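Local coordinates for protein aspartate aminotransferase (Leishmania major, PDB 4H51) that probably catalyses the pyridoxal 5'-phosphate-dependent transfer of the amino group of L-aspartate to 2-oxoglutarate, working as a homodimer, at residues Cys163-Tyr167 with Gly179-Asp183. Numbering follows the deposited sequence.
Sequences CTYAY and GMKKD
In the large pyridoxal-phosphate-binding domain of this aminotransferase, a strand near the border of the central mixed sheet packs on helix 177-186, which follows after the short edge strand 174-175. Cys163 to Tyr165 are extended and Gly179-Asp183 form a helical turn, closed by Asp183 N to Gly179 O at 2.9 Å; the short axes approach to 6.4 Å at 140°, nearer antiparallel than parallel. Ala166 CA lies 4.7 Å from Met180 CA, and Tyr165 CA 5.5 Å from Asp183 CA. Asp183, chi1 m, turns its carboxylate to the strand, where OD2 accepts a nearly straight hydrogen bond from Ala166 N (2.8 Å), so a short acidic side chain meets the backbone amide directly. Small residues allow the closeness: Ala166 CB sits 3.6 Å from Gly179 C, and a CB on Gly179 would crowd that methyl. Met180, all-trans, reaches along the strand so that its flexible thioether end lies beside both tyrosine rings. Its CE makes an apolar contact with Tyr165 CE2 (3.7 Å), while SD makes Met-aromatic contacts, 5.3 Å from the Tyr165 ring centroid, obliquely, and 5.1 Å from that of Tyr167, at its edge. The tyrosines (Tyr165 chi1 p, Tyr167 t) offer apolar rings here while their hydroxyls hydrogen-bond to Ile194 O and Val205 O, respectively. On one flank the strand pairs in parallel with 140-144, while beyond Met180 the helix meets Ile215 of helix 209-221.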
# COMPACT_ATOMS: atom_id res chain seq x y z
N CYS B 163 -23.73 -0.69 -9.65
CA CYS B 163 -24.94 0.05 -10.05
C CYS B 163 -24.70 1.51 -9.74
O CYS B 163 -23.68 1.86 -9.08
CB CYS B 163 -26.16 -0.46 -9.32
SG CYS B 163 -26.57 -2.22 -9.59
N THR B 164 -25.56 2.37 -10.28
CA THR B 164 -25.51 3.76 -9.93
C THR B 164 -26.81 4.29 -9.33
O THR B 164 -27.88 3.73 -9.60
CB THR B 164 -25.12 4.61 -11.14
OG1 THR B 164 -26.16 4.49 -12.13
CG2 THR B 164 -23.75 4.14 -11.71
N TYR B 165 -26.70 5.32 -8.49
CA TYR B 165 -27.86 6.09 -8.05
C TYR B 165 -27.82 7.45 -8.71
O TYR B 165 -26.75 8.07 -8.85
CB TYR B 165 -27.99 6.24 -6.52
CG TYR B 165 -26.80 6.75 -5.80
CD1 TYR B 165 -25.84 5.88 -5.33
CD2 TYR B 165 -26.65 8.09 -5.55
CE1 TYR B 165 -24.72 6.34 -4.62
CE2 TYR B 165 -25.52 8.58 -4.85
CZ TYR B 165 -24.58 7.67 -4.38
OH TYR B 165 -23.46 8.08 -3.70
N ALA B 166 -29.01 7.88 -9.15
CA ALA B 166 -29.19 9.24 -9.60
C ALA B 166 -28.63 10.21 -8.56
O ALA B 166 -28.82 10.03 -7.38
CB ALA B 166 -30.68 9.51 -9.83
N TYR B 167 -27.94 11.24 -9.01
CA TYR B 167 -27.28 12.13 -8.09
C TYR B 167 -27.23 13.53 -8.67
O TYR B 167 -27.95 14.42 -8.20
CB TYR B 167 -25.89 11.59 -7.70
CG TYR B 167 -25.28 12.43 -6.60
CD1 TYR B 167 -25.72 12.28 -5.30
CD2 TYR B 167 -24.33 13.41 -6.87
CE1 TYR B 167 -25.25 13.08 -4.28
CE2 TYR B 167 -23.82 14.19 -5.84
CZ TYR B 167 -24.28 14.02 -4.54
OH TYR B 167 -23.84 14.80 -3.46
N GLY B 179 -34.70 11.56 -7.59
CA GLY B 179 -34.19 10.41 -8.28
C GLY B 179 -33.30 9.58 -7.37
O GLY B 179 -33.36 8.34 -7.40
N MET B 180 -32.53 10.26 -6.54
CA MET B 180 -31.65 9.60 -5.59
C MET B 180 -32.46 8.76 -4.62
O MET B 180 -32.18 7.59 -4.42
CB MET B 180 -30.79 10.59 -4.82
CG MET B 180 -29.82 9.91 -3.86
SD MET B 180 -28.70 11.13 -3.12
CE MET B 180 -27.56 10.11 -2.19
N LYS B 181 -33.49 9.37 -4.05
CA LYS B 181 -34.37 8.65 -3.13
C LYS B 181 -35.02 7.46 -3.83
O LYS B 181 -35.12 6.38 -3.25
CB LYS B 181 -35.42 9.57 -2.54
CG LYS B 181 -34.83 10.59 -1.56
CD LYS B 181 -35.87 11.42 -0.81
CE LYS B 181 -36.62 12.40 -1.70
NZ LYS B 181 -37.73 13.08 -0.95
N LYS B 182 -35.51 7.69 -5.05
CA LYS B 182 -36.13 6.64 -5.84
C LYS B 182 -35.16 5.45 -5.99
O LYS B 182 -35.56 4.33 -5.79
CB LYS B 182 -36.52 7.19 -7.19
CG LYS B 182 -37.22 6.22 -8.13
CD LYS B 182 -37.98 7.01 -9.21
CE LYS B 182 -37.99 6.31 -10.55
NZ LYS B 182 -38.72 5.01 -10.44
N ASP B 183 -33.92 5.72 -6.36
CA ASP B 183 -32.97 4.63 -6.56
C ASP B 183 -32.58 3.88 -5.25
O ASP B 183 -32.38 2.65 -5.24
CB ASP B 183 -31.73 5.15 -7.30
CG ASP B 183 -32.00 5.47 -8.77
OD1 ASP B 183 -33.12 5.16 -9.31
OD2 ASP B 183 -31.11 6.12 -9.39